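Local coordinates for protein tryptophan halogenase superfamily (Brevundimonas sp. BAL3, PDB 6FRL) that catalyses the flavin-dependent halogenation of organic substrates, with a preference for bromination over chlorination, at residues M25-L30 with A178-G183; R12-V17 with A367-R372; A429-R434 with S449-Y454; F100-G105 with E443-A448. All coordinates share one frame; numbering follows the deposited sequence.

Interaction 1. Residues M25-L30 with A178-G183; sequences MTAAAL and AYAEAG
Ala27 and Ala28 of one helix meet Tyr179 and Ala180 of another in a buried contact without polar bonds between the two. Part of it is apolar packing of methyl groups against each other and against the helix backbone. The CB of Ala180 points at the other helix and settles against its backbone, 3.9 Å from the N of Ala28, while the CB of Ala27 lies beside it, 4.0 Å from the CB of Ala180. With nothing longer than a methyl at these positions the backbones come very close: the CA atoms of Ala28 and Ala180 are 4.5 Å apart, and the axes of the two short helical segments approach to 8.4 Å at an angle of 40°.

The second kind of contact is made by the tyrosine ring. Tyr179 leaves its helix with chi1 at -179°, CG opposite the backbone N, which lays the ring along the flank of the partner helix. Its CD1 packs 3.7 Å from the CB of Ala28, and the O of Ala28 lies at the ring edge, near its plane, 3.7 Å from CE1. The phenol oxygen is engaged beyond the contact, in a hydrogen bond with the O of Leu69, which ties down the far end of the ring.

Helix 20-33 follows strand 13-17 in a Rossmann-type strand-turn-helix unit, consistent with a nucleotide-binding domain, and helix 169-182 lies against one flank of it. Elsewhere helix 20-33 is packed by helix 354-367, through Ile358 and Ile362, and by helix 61-68, through Phe65.

Interaction 2. Residues R12-V17 with A367-R372; sequences RSVVIV and ALFPDR
The contact is a guanidinium-guanidinium stack at the protein surface, with a small apolar touch beneath it, and it joins the beginning of strand 13-17 to the loop that follows helix 354-367. Arg12 and Arg372 lie flat on each other, their planes 6° apart and the group centres separated by 3.5 Å. The NH1 of Arg372 sits over the centre of the Arg12 group, 3.2 Å from its CZ, and the NH2 of Arg12 sits in turn over the centre of the Arg372 group. Both chains run out extended and then bend at chi3 (-64° in Arg12, 55° in Arg372), which brings the planar ends face to face. Asp218 probably makes the pairing of like charges tolerable: its OD2 forms a salt bridge with the NE of Arg12, and the side chain of Arg372 also touches it. An alanine in place of Arg372 would strip the cover from one face of the Arg12 guanidinium and is likely to leave that group freer to swing.

Deeper in, the CG2 of Val14 meets the edge of the Phe369 ring, 4.3 Å from CZ. Phe369 also packs on Leu219 of strand 219-222 and on the ring of Phe34, while its O accepts a hydrogen bond from the NE of Arg434 of the second subunit. Strand 13-17 itself runs between strands 40-45 and 219-222 of the parallel part of the sheet.

Interaction 3. Residues A429-R434 with S449-Y454; sequences ALWTAR and SWLAIY
Trp431 lies flat on Tyr454 and reaches past it to Leu451, its side chain running from one helix to the other. Its CB already stands over the face of the Tyr454 ring, 4.2 Å from the centroid and 26° off the normal, a CH-pi contact. A chi1 of 168°, with CG pointing opposite the backbone N, lays the indole across the tyrosine. From there CG meets CE2 of Tyr454, CD1 lies over the CD1 side of the ring, and CD2 comes to 3.5 Å from CD2 of Tyr454. CE2 and CE3 also lie over CD2 of Tyr454, and CZ2 is near both CB of Tyr454 and CD1 of Leu451. The five-membered ring is thus in a face-to-face stack, with centroids 3.7 Å apart and planes at 6°. The two side chains run antiparallel, CB of Trp431 by the phenol end and NE1 by CB and CG of Tyr454, 3.5 Å from CG. The N-H itself is used by a hydrogen bond to the O of Leu459, which helps to fix the rotation of the indole. At the tip, CH2 touches CD1 of Leu451 at 3.6 Å, obliquely to the ring.

A serine in place of Trp431 would probably leave the Tyr454 face without its stacking partner, the CD1 of Leu451 without its indole contact, and the O of Leu459 without its donor.

The arrangement is a helix-helix contact made by a face-to-face aromatic stack. It joins helices 422-434 and 447-456 in the helical C-terminal part of the chain, consistent with the helical substrate-binding module of flavin-dependent tryptophan halogenases such as PrnA.

Interaction 4. Residues F100-G105 with E443-A448; sequences FIHPFG and EMFHPA
His102 and Gly105 meet Phe445 and Ala448 where an edge strand of a mixed beta-sheet runs up to the start of a helix. Strand 99-103 is outermost in its seven-stranded sheet within the chain, and helix 447-456 begins shortly after the loop residue Phe445.

Two small touches form the first shell. The CB of Ala448 points toward segment 100-105 and stops 3.5 Å from the O of Gly105, a methyl against a carbonyl oxygen. The imidazole of His102 turns an edge to Phe445: the CD1 of Phe445 lies near the imidazole plane, 4.2 Å from CE1 of His102. The histidine ring is carried away from the strand to the foot of the helix by a chi1 of 176°, which sets CG across from the backbone N.

The second shell fixes these groups. Both ring nitrogens of His102 are occupied: ND1 is hydrogen-bonded with OE1 of Glu351, and NE2 with OG of Ser449 in the first turn of the helix. Held at two points, the imidazole can hardly turn about its own axis, and the second bond links strand to helix. His446 is at the N-cap position, and the helix starts at Pro447, two residues after Phe445. Phe445 is secured in two ways: its O accepts a hydrogen bond from NE1 of Trp450, and its ring stacks with Phe396 of helix 376-402. Met444 adds to this from within the loop, its CG lying 4.1 Å above one face of the Phe445 ring and offset toward the rim.

How the interactions relate
Interactions 1 and 3 are buried helix-helix contacts, the first between small methyl groups and a tyrosine edge, the second between flat aromatic faces. Interactions 2 and 4 are only partly buried: 2 sets a strand against a loop, with a charged stack at the surface, and 4 an edge strand and the residues after it against a loop and the start of a helix, sparse packing backed by polar bonds of its histidine. Interactions 1 and 2 adjoin in the Rossmann-type region, Ile16 packing on Thr26 and Ala27. Interactions 3 and 4 share helix 447-456. Interactions 1 and 3 lie about 41 Å apart between centres, on opposite sides of the chain's centre; segments 367-372 and 429-434 both touch the second subunit.

Interaction 1. Residues M25-L30 with A178-G183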
loop_
_atom_site.group_PDB
_atom_site.type_symbol
_atom_site.label_atom_id
_atom_site.label_comp_id
_atom_site.label_asym_id
_atom_site.label_seq_id
_atom_site.Cartn_x
_atom_site.Cartn_y
_atom_site.Cartn_z
ATOM N N MET B 25 6.625 18.210 19.621
ATOM C CA MET B 25 5.961 16.973 19.146
ATOM C C MET B 25 6.923 15.781 19.244
ATOM O O MET B 25 6.542 14.722 19.751
ATOM C CB MET B 25 5.419 17.081 17.713
ATOM C CG MET B 25 4.125 17.886 17.599
ATOM S SD MET B 25 3.742 18.285 15.881
ATOM C CE MET B 25 3.209 16.677 15.237
ATOM N N THR B 26 8.155 15.950 18.763
ATOM C CA THR B 26 9.170 14.898 18.870
ATOM C C THR B 26 9.420 14.447 20.353
ATOM O O THR B 26 9.379 13.256 20.673
ATOM C CB THR B 26 10.481 15.352 18.195
ATOM O OG1 THR B 26 10.225 15.694 16.822
ATOM C CG2 THR B 26 11.512 14.251 18.235
ATOM N N ALA B 27 9.637 15.411 21.246
ATOM C CA ALA B 27 9.869 15.138 22.663
ATOM C C ALA B 27 8.716 14.373 23.284
ATOM O O ALA B 27 8.938 13.358 23.979
ATOM C CB ALA B 27 10.107 16.437 23.444
ATOM N N ALA B 28 7.497 14.845 23.040
ATOM C CA ALA B 28 6.321 14.185 23.643
ATOM C C ALA B 28 6.144 12.744 23.143
ATOM O O ALA B 28 5.887 11.816 23.948
ATOM C CB ALA B 28 5.063 14.989 23.390
ATOM N N ALA B 29 6.314 12.561 21.825
ATOM C CA ALA B 29 6.173 11.242 21.180
ATOM C C ALA B 29 7.226 10.261 21.697
ATOM O O ALA B 29 6.882 9.144 22.048
ATOM C CB ALA B 29 6.269 11.366 19.665
ATOM N N LEU B 30 8.493 10.702 21.781
ATOM C CA LEU B 30 9.567 9.853 22.304
ATOM C C LEU B 30 9.446 9.598 23.829
ATOM O O LEU B 30 9.756 8.490 24.301
ATOM C CB LEU B 30 10.944 10.435 21.941
ATOM C CG LEU B 30 11.257 10.531 20.448
ATOM C CD1 LEU B 30 12.663 11.063 20.208
ATOM C CD2 LEU B 30 11.066 9.170 19.762
ATOM N N ALA B 178 4.572 20.671 28.340
ATOM C CA ALA B 178 4.153 20.286 29.686
ATOM C C ALA B 178 3.973 18.765 29.769
ATOM O O ALA B 178 4.368 18.162 30.775
ATOM C CB ALA B 178 2.886 21.015 30.087
ATOM N N TYR B 179 3.432 18.142 28.716
ATOM C CA TYR B 179 3.352 16.672 28.639
ATOM C C TYR B 179 4.717 16.003 28.664
ATOM O O TYR B 179 4.897 14.991 29.337
ATOM C CB TYR B 179 2.601 16.224 27.367
ATOM C CG TYR B 179 2.439 14.729 27.182
ATOM C CD1 TYR B 179 3.438 13.958 26.587
ATOM C CD2 TYR B 179 1.265 14.101 27.569
ATOM C CE1 TYR B 179 3.283 12.584 26.409
ATOM C CE2 TYR B 179 1.091 12.727 27.408
ATOM C CZ TYR B 179 2.101 11.968 26.814
ATOM O OH TYR B 179 1.920 10.622 26.625
ATOM N N ALA B 180 5.661 16.537 27.910
ATOM C CA ALA B 180 6.962 15.913 27.786
ATOM C C ALA B 180 7.769 16.012 29.100
ATOM O O ALA B 180 8.383 15.003 29.539
ATOM C CB ALA B 180 7.728 16.504 26.616
ATOM N N GLU B 181 7.730 17.196 29.723
ATOM C CA GLU B 181 8.409 17.472 30.994
ATOM C C GLU B 181 7.895 16.612 32.139
ATOM O O GLU B 181 8.666 16.183 32.980
ATOM C CB GLU B 181 8.279 18.964 31.362
ATOM C CG GLU B 181 9.313 19.848 30.678
ATOM C CD GLU B 181 9.100 21.318 30.958
ATOM O OE1 GLU B 181 8.081 21.660 31.608
ATOM O OE2 GLU B 181 9.913 22.137 30.471
ATOM N N ALA B 182 6.595 16.333 32.174
ATOM C CA ALA B 182 6.052 15.462 33.221
ATOM C C ALA B 182 6.526 14.022 33.097
ATOM O O ALA B 182 6.473 13.279 34.070
ATOM C CB ALA B 182 4.529 15.508 33.230
ATOM N N GLY B 183 6.924 13.607 31.898
ATOM C CA GLY B 183 7.493 12.265 31.691
ATOM C C GLY B 183 9.024 12.188 31.790
ATOM O O GLY B 183 9.610 11.120 31.546
#

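Interaction 2. Residues R12-V17 with A367-R372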
loop_
_atom_site.group_PDB
_atom_site.type_symbol
_atom_site.label_atom_id
_atom_site.label_comp_id
_atom_site.label_asym_id
_atom_site.label_seq_id
_atom_site.Cartn_x
_atom_site.Cartn_y
_atom_site.Cartn_z
ATOM N N ARG B 12 21.554 5.843 24.592
ATOM C CA ARG B 12 21.363 6.257 25.997
ATOM C C ARG B 12 20.755 7.649 26.168
ATOM O O ARG B 12 20.304 7.994 27.247
ATOM C CB ARG B 12 22.724 6.216 26.732
ATOM C CG ARG B 12 23.429 4.854 26.670
ATOM C CD ARG B 12 24.913 4.980 26.897
ATOM N NE ARG B 12 25.584 5.767 25.855
ATOM C CZ ARG B 12 26.885 6.058 25.840
ATOM N NH1 ARG B 12 27.706 5.609 26.802
ATOM N NH2 ARG B 12 27.388 6.792 24.854
ATOM N N SER B 13 20.782 8.461 25.122
ATOM C CA SER B 13 20.399 9.848 25.244
ATOM C C SER B 13 19.993 10.430 23.884
ATOM O O SER B 13 20.526 10.011 22.829
ATOM C CB SER B 13 21.549 10.658 25.825
ATOM O OG SER B 13 22.737 10.546 25.029
ATOM N N VAL B 14 19.053 11.381 23.922
ATOM C CA VAL B 14 18.535 12.026 22.725
ATOM C C VAL B 14 18.483 13.521 22.979
ATOM O O VAL B 14 17.920 13.975 24.003
ATOM C CB VAL B 14 17.123 11.538 22.347
ATOM C CG1 VAL B 14 16.602 12.286 21.100
ATOM C CG2 VAL B 14 17.127 10.028 22.130
ATOM N N VAL B 15 19.050 14.279 22.049
ATOM C CA VAL B 15 19.093 15.723 22.185
ATOM C C VAL B 15 18.343 16.340 21.018
ATOM O O VAL B 15 18.716 16.142 19.867
ATOM C CB VAL B 15 20.552 16.265 22.208
ATOM C CG1 VAL B 15 20.569 17.796 22.348
ATOM C CG2 VAL B 15 21.353 15.608 23.332
ATOM N N ILE B 16 17.315 17.110 21.326
ATOM C CA ILE B 16 16.456 17.670 20.320
ATOM C C ILE B 16 16.850 19.128 20.247
ATOM O O ILE B 16 16.711 19.857 21.237
ATOM C CB ILE B 16 14.960 17.503 20.728
ATOM C CG1 ILE B 16 14.590 16.026 20.786
ATOM C CG2 ILE B 16 14.042 18.217 19.756
ATOM C CD1 ILE B 16 13.279 15.754 21.446
ATOM N N VAL B 17 17.280 19.563 19.063
ATOM C CA VAL B 17 17.799 20.902 18.884
ATOM C C VAL B 17 16.728 21.794 18.300
ATOM O O VAL B 17 16.540 21.817 17.100
ATOM C CB VAL B 17 19.030 20.875 17.975
ATOM C CG1 VAL B 17 19.593 22.273 17.748
ATOM C CG2 VAL B 17 20.063 19.890 18.508
ATOM N N ALA B 367 9.733 3.656 14.085
ATOM C CA ALA B 367 9.760 2.362 13.348
ATOM C C ALA B 367 11.197 1.891 12.966
ATOM O O ALA B 367 11.465 0.689 12.867
ATOM C CB ALA B 367 8.855 2.447 12.105
ATOM N N LEU B 368 12.100 2.852 12.756
ATOM C CA LEU B 368 13.487 2.578 12.383
ATOM C C LEU B 368 14.464 3.068 13.440
ATOM O O LEU B 368 15.629 3.292 13.116
ATOM C CB LEU B 368 13.819 3.214 11.012
ATOM C CG LEU B 368 12.965 2.776 9.818
ATOM C CD1 LEU B 368 13.151 3.689 8.612
ATOM C CD2 LEU B 368 13.269 1.339 9.424
ATOM N N PHE B 369 14.031 3.208 14.699
ATOM C CA PHE B 369 14.930 3.714 15.775
ATOM C C PHE B 369 16.245 2.952 15.811
ATOM O O PHE B 369 16.245 1.727 15.796
ATOM C CB PHE B 369 14.295 3.706 17.183
ATOM C CG PHE B 369 14.908 4.718 18.129
ATOM C CD1 PHE B 369 14.499 6.032 18.106
ATOM C CD2 PHE B 369 15.887 4.345 19.045
ATOM C CE1 PHE B 369 15.048 6.971 18.965
ATOM C CE2 PHE B 369 16.449 5.270 19.902
ATOM C CZ PHE B 369 16.046 6.588 19.863
ATOM N N PRO B 370 17.354 3.676 15.820
ATOM C CA PRO B 370 18.639 3.016 15.680
ATOM C C PRO B 370 19.277 2.627 17.023
ATOM O O PRO B 370 18.761 2.972 18.085
ATOM C CB PRO B 370 19.488 4.125 15.034
ATOM C CG PRO B 370 19.005 5.366 15.724
ATOM C CD PRO B 370 17.511 5.143 15.951
ATOM N N ASP B 371 20.395 1.904 16.933
ATOM C CA ASP B 371 21.387 1.829 17.989
ATOM C C ASP B 371 22.664 2.635 17.589
ATOM O O ASP B 371 22.699 3.329 16.545
ATOM C CB ASP B 371 21.679 0.377 18.395
ATOM C CG ASP B 371 22.463 -0.406 17.355
ATOM O OD1 ASP B 371 23.132 0.177 16.437
ATOM O OD2 ASP B 371 22.379 -1.638 17.460
ATOM N N ARG B 372 23.692 2.566 18.445
ATOM C CA ARG B 372 24.860 3.425 18.335
ATOM C C ARG B 372 25.799 3.075 17.206
ATOM O O ARG B 372 26.696 3.872 16.928
ATOM C CB ARG B 372 25.616 3.472 19.652
ATOM C CG ARG B 372 24.862 4.256 20.727
ATOM C CD ARG B 372 25.446 4.021 22.099
ATOM N NE ARG B 372 26.859 4.313 22.120
ATOM C CZ ARG B 372 27.689 3.980 23.106
ATOM N NH1 ARG B 372 27.256 3.351 24.181
ATOM N NH2 ARG B 372 28.976 4.291 23.020
#

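Interaction 3. Residues A429-R434 with S449-Y454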
loop_
_atom_site.group_PDB
_atom_site.type_symbol
_atom_site.label_atom_id
_atom_site.label_comp_id
_atom_site.label_asym_id
_atom_site.label_seq_id
_atom_site.Cartn_x
_atom_site.Cartn_y
_atom_site.Cartn_z
ATOM N N ALA B 429 -2.442 11.478 -17.075
ATOM C CA ALA B 429 -2.709 10.710 -18.313
ATOM C C ALA B 429 -3.614 9.476 -18.082
ATOM O O ALA B 429 -4.504 9.221 -18.878
ATOM C CB ALA B 429 -1.398 10.316 -19.028
ATOM N N LEU B 430 -3.402 8.730 -17.012
ATOM C CA LEU B 430 -4.275 7.573 -16.733
ATOM C C LEU B 430 -5.652 8.034 -16.255
ATOM O O LEU B 430 -6.645 7.366 -16.535
ATOM C CB LEU B 430 -3.665 6.586 -15.758
ATOM C CG LEU B 430 -4.466 5.287 -15.572
ATOM C CD1 LEU B 430 -4.477 4.407 -16.829
ATOM C CD2 LEU B 430 -3.969 4.505 -14.356
ATOM N N TRP B 431 -5.731 9.178 -15.574
ATOM C CA TRP B 431 -7.021 9.686 -15.115
ATOM C C TRP B 431 -7.889 10.058 -16.327
ATOM O O TRP B 431 -9.034 9.590 -16.434
ATOM C CB TRP B 431 -6.857 10.886 -14.182
ATOM C CG TRP B 431 -8.164 11.598 -13.927
ATOM C CD1 TRP B 431 -8.563 12.790 -14.445
ATOM C CD2 TRP B 431 -9.261 11.098 -13.159
ATOM N NE1 TRP B 431 -9.826 13.080 -14.018
ATOM C CE2 TRP B 431 -10.288 12.050 -13.239
ATOM C CE3 TRP B 431 -9.481 9.923 -12.440
ATOM C CZ2 TRP B 431 -11.530 11.885 -12.593
ATOM C CZ3 TRP B 431 -10.707 9.749 -11.785
ATOM C CH2 TRP B 431 -11.719 10.726 -11.877
ATOM N N THR B 432 -7.336 10.844 -17.260
ATOM C CA THR B 432 -8.109 11.265 -18.460
ATOM C C THR B 432 -8.404 10.102 -19.424
ATOM O O THR B 432 -9.441 10.080 -20.064
ATOM C CB THR B 432 -7.485 12.455 -19.234
ATOM O OG1 THR B 432 -6.443 11.973 -20.050
ATOM C CG2 THR B 432 -6.928 13.541 -18.284
ATOM N N ALA B 433 -7.514 9.128 -19.493
ATOM C CA ALA B 433 -7.701 7.957 -20.352
ATOM C C ALA B 433 -8.715 6.981 -19.815
ATOM O O ALA B 433 -9.403 6.344 -20.593
ATOM C CB ALA B 433 -6.394 7.229 -20.565
ATOM N N ARG B 434 -8.784 6.815 -18.499
ATOM C CA ARG B 434 -9.546 5.693 -17.968
ATOM C C ARG B 434 -10.283 5.902 -16.638
ATOM O O ARG B 434 -11.077 5.030 -16.233
ATOM C CB ARG B 434 -8.583 4.494 -17.902
ATOM C CG ARG B 434 -9.161 3.125 -17.552
ATOM C CD ARG B 434 -10.399 2.716 -18.323
ATOM N NE ARG B 434 -10.925 1.448 -17.802
ATOM C CZ ARG B 434 -11.575 1.304 -16.630
ATOM N NH1 ARG B 434 -11.807 2.339 -15.801
ATOM N NH2 ARG B 434 -12.005 0.109 -16.256
ATOM N N SER B 449 -8.856 12.083 -2.525
ATOM C CA SER B 449 -8.359 13.448 -2.524
ATOM C C SER B 449 -7.968 13.913 -3.916
ATOM O O SER B 449 -8.109 15.094 -4.234
ATOM C CB SER B 449 -7.192 13.586 -1.542
ATOM O OG SER B 449 -7.705 13.561 -0.223
ATOM N N TRP B 450 -7.450 12.991 -4.725
ATOM C CA TRP B 450 -7.094 13.278 -6.129
ATOM C C TRP B 450 -8.361 13.567 -6.944
ATOM O O TRP B 450 -8.423 14.542 -7.703
ATOM C CB TRP B 450 -6.261 12.105 -6.730
ATOM C CG TRP B 450 -4.877 12.077 -6.153
ATOM C CD1 TRP B 450 -4.495 11.491 -4.989
ATOM C CD2 TRP B 450 -3.711 12.730 -6.671
ATOM N NE1 TRP B 450 -3.159 11.710 -4.754
ATOM C CE2 TRP B 450 -2.656 12.483 -5.764
ATOM C CE3 TRP B 450 -3.457 13.519 -7.808
ATOM C CZ2 TRP B 450 -1.364 12.987 -5.957
ATOM C CZ3 TRP B 450 -2.166 14.005 -8.010
ATOM C CH2 TRP B 450 -1.140 13.735 -7.090
ATOM N N LEU B 451 -9.368 12.702 -6.742
ATOM C CA LEU B 451 -10.724 12.881 -7.272
ATOM C C LEU B 451 -11.301 14.257 -6.970
ATOM O O LEU B 451 -11.850 14.892 -7.860
ATOM C CB LEU B 451 -11.660 11.810 -6.741
ATOM C CG LEU B 451 -13.098 11.759 -7.270
ATOM C CD1 LEU B 451 -13.179 11.799 -8.793
ATOM C CD2 LEU B 451 -13.804 10.494 -6.777
ATOM N N ALA B 452 -11.156 14.724 -5.729
ATOM C CA ALA B 452 -11.684 16.046 -5.334
ATOM C C ALA B 452 -11.054 17.176 -6.151
ATOM O O ALA B 452 -11.715 18.164 -6.508
ATOM C CB ALA B 452 -11.470 16.296 -3.848
ATOM N N ILE B 453 -9.764 17.035 -6.437
ATOM C CA ILE B 453 -9.069 18.050 -7.212
ATOM C C ILE B 453 -9.438 17.936 -8.706
ATOM O O ILE B 453 -9.759 18.952 -9.348
ATOM C CB ILE B 453 -7.551 17.992 -6.955
ATOM C CG1 ILE B 453 -7.253 18.139 -5.429
ATOM C CG2 ILE B 453 -6.818 19.057 -7.778
ATOM C CD1 ILE B 453 -7.944 19.285 -4.704
ATOM N N TYR B 454 -9.455 16.708 -9.246
ATOM C CA TYR B 454 -9.847 16.537 -10.648
ATOM C C TYR B 454 -11.234 17.153 -10.867
ATOM O O TYR B 454 -11.405 17.999 -11.753
ATOM C CB TYR B 454 -9.813 15.073 -11.099
ATOM C CG TYR B 454 -8.420 14.446 -11.179
ATOM C CD1 TYR B 454 -7.391 15.067 -11.855
ATOM C CD2 TYR B 454 -8.154 13.194 -10.598
ATOM C CE1 TYR B 454 -6.121 14.470 -11.944
ATOM C CE2 TYR B 454 -6.906 12.596 -10.667
ATOM C CZ TYR B 454 -5.887 13.237 -11.338
ATOM O OH TYR B 454 -4.640 12.658 -11.443
#

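Interaction 4. Residues F100-G105 with E443-A448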
loop_
_atom_site.group_PDB
_atom_site.type_symbol
_atom_site.label_atom_id
_atom_site.label_comp_id
_atom_site.label_asym_id
_atom_site.label_seq_id
_atom_site.Cartn_x
_atom_site.Cartn_y
_atom_site.Cartn_z
ATOM N N PHE B 100 -15.285 24.805 -4.684
ATOM C CA PHE B 100 -15.336 23.405 -4.298
ATOM C C PHE B 100 -14.649 23.117 -2.951
ATOM O O PHE B 100 -13.848 23.911 -2.480
ATOM C CB PHE B 100 -14.820 22.503 -5.430
ATOM C CG PHE B 100 -13.319 22.418 -5.535
ATOM C CD1 PHE B 100 -12.609 23.342 -6.310
ATOM C CD2 PHE B 100 -12.608 21.384 -4.891
ATOM C CE1 PHE B 100 -11.222 23.262 -6.422
ATOM C CE2 PHE B 100 -11.216 21.300 -4.994
ATOM C CZ PHE B 100 -10.511 22.239 -5.761
ATOM N N ILE B 101 -15.027 22.010 -2.310
ATOM C CA ILE B 101 -14.439 21.589 -1.026
ATOM C C ILE B 101 -13.725 20.219 -1.153
ATOM O O ILE B 101 -14.351 19.212 -1.584
ATOM C CB ILE B 101 -15.504 21.495 0.106
ATOM C CG1 ILE B 101 -16.060 22.866 0.428
ATOM C CG2 ILE B 101 -14.881 20.960 1.374
ATOM C CD1 ILE B 101 -17.257 22.882 1.386
ATOM N N HIS B 102 -12.458 20.187 -0.722
ATOM C CA HIS B 102 -11.692 18.933 -0.532
ATOM C C HIS B 102 -11.893 18.460 0.875
ATOM O O HIS B 102 -11.334 19.033 1.803
ATOM C CB HIS B 102 -10.186 19.137 -0.806
ATOM C CG HIS B 102 -9.344 17.925 -0.536
ATOM N ND1 HIS B 102 -7.969 17.991 -0.398
ATOM C CD2 HIS B 102 -9.684 16.629 -0.335
ATOM C CE1 HIS B 102 -7.505 16.791 -0.100
ATOM N NE2 HIS B 102 -8.524 15.942 -0.078
ATOM N N PRO B 103 -12.708 17.420 1.054
ATOM C CA PRO B 103 -13.009 16.919 2.383
ATOM C C PRO B 103 -12.081 15.792 2.823
ATOM O O PRO B 103 -11.314 15.292 2.022
ATOM C CB PRO B 103 -14.413 16.358 2.182
ATOM C CG PRO B 103 -14.326 15.722 0.820
ATOM C CD PRO B 103 -13.489 16.682 0.041
ATOM N N PHE B 104 -12.236 15.345 4.057
ATOM C CA PHE B 104 -11.662 14.061 4.518
ATOM C C PHE B 104 -12.746 12.994 4.441
ATOM O O PHE B 104 -13.480 12.780 5.414
ATOM C CB PHE B 104 -11.118 14.191 5.939
ATOM C CG PHE B 104 -10.283 15.417 6.142
ATOM C CD1 PHE B 104 -9.095 15.565 5.455
ATOM C CD2 PHE B 104 -10.683 16.439 7.016
ATOM C CE1 PHE B 104 -8.303 16.698 5.632
ATOM C CE2 PHE B 104 -9.887 17.570 7.197
ATOM C CZ PHE B 104 -8.706 17.694 6.501
ATOM N N GLY B 105 -12.877 12.373 3.269
ATOM C CA GLY B 105 -13.840 11.301 3.063
ATOM C C GLY B 105 -13.876 10.808 1.620
ATOM O O GLY B 105 -13.302 11.438 0.706
ATOM N N GLU B 443 2.233 7.863 -0.454
ATOM C CA GLU B 443 1.258 8.921 -0.720
ATOM C C GLU B 443 0.613 9.356 0.606
ATOM O O GLU B 443 0.069 8.540 1.331
ATOM C CB GLU B 443 0.119 8.406 -1.620
ATOM C CG GLU B 443 0.489 7.873 -2.999
ATOM C CD GLU B 443 0.537 8.923 -4.107
ATOM O OE1 GLU B 443 0.723 8.492 -5.247
ATOM O OE2 GLU B 443 0.398 10.146 -3.873
ATOM N N MET B 444 0.653 10.650 0.900
ATOM C CA MET B 444 -0.064 11.202 2.024
ATOM C C MET B 444 -1.561 11.297 1.667
ATOM O O MET B 444 -2.427 11.138 2.566
ATOM C CB MET B 444 0.469 12.568 2.332
ATOM C CG MET B 444 -0.161 13.217 3.562
ATOM S SD MET B 444 0.905 14.539 4.177
ATOM C CE MET B 444 2.217 13.564 4.935
ATOM N N PHE B 445 -1.829 11.540 0.367
ATOM C CA PHE B 445 -3.151 11.771 -0.168
ATOM C C PHE B 445 -3.633 10.597 -0.981
ATOM O O PHE B 445 -2.996 10.198 -1.940
ATOM C CB PHE B 445 -3.130 13.046 -1.016
ATOM C CG PHE B 445 -2.841 14.257 -0.198
ATOM C CD1 PHE B 445 -3.834 14.790 0.613
ATOM C CD2 PHE B 445 -1.560 14.765 -0.124
ATOM C CE1 PHE B 445 -3.568 15.864 1.442
ATOM C CE2 PHE B 445 -1.301 15.855 0.678
ATOM C CZ PHE B 445 -2.313 16.405 1.471
ATOM N N HIS B 446 -4.780 10.067 -0.595
ATOM C CA HIS B 446 -5.306 8.829 -1.163
ATOM C C HIS B 446 -6.209 9.147 -2.364
ATOM O O HIS B 446 -6.477 10.305 -2.636
ATOM C CB HIS B 446 -6.014 8.030 -0.045
ATOM C CG HIS B 446 -5.107 7.696 1.118
ATOM N ND1 HIS B 446 -5.241 8.286 2.358
ATOM C CD2 HIS B 446 -4.023 6.880 1.207
ATOM C CE1 HIS B 446 -4.298 7.834 3.164
ATOM N NE2 HIS B 446 -3.539 6.991 2.488
ATOM N N PRO B 447 -6.642 8.137 -3.128
ATOM C CA PRO B 447 -7.417 8.411 -4.351
ATOM C C PRO B 447 -8.597 9.424 -4.265
ATOM O O PRO B 447 -8.788 10.232 -5.197
ATOM C CB PRO B 447 -7.918 7.006 -4.715
ATOM C CG PRO B 447 -6.732 6.157 -4.387
ATOM C CD PRO B 447 -6.279 6.705 -3.060
ATOM N N ALA B 448 -9.361 9.406 -3.167
ATOM C CA ALA B 448 -10.505 10.342 -3.045
ATOM C C ALA B 448 -10.066 11.822 -3.014
ATOM O O ALA B 448 -10.810 12.720 -3.440
ATOM C CB ALA B 448 -11.368 10.006 -1.843
#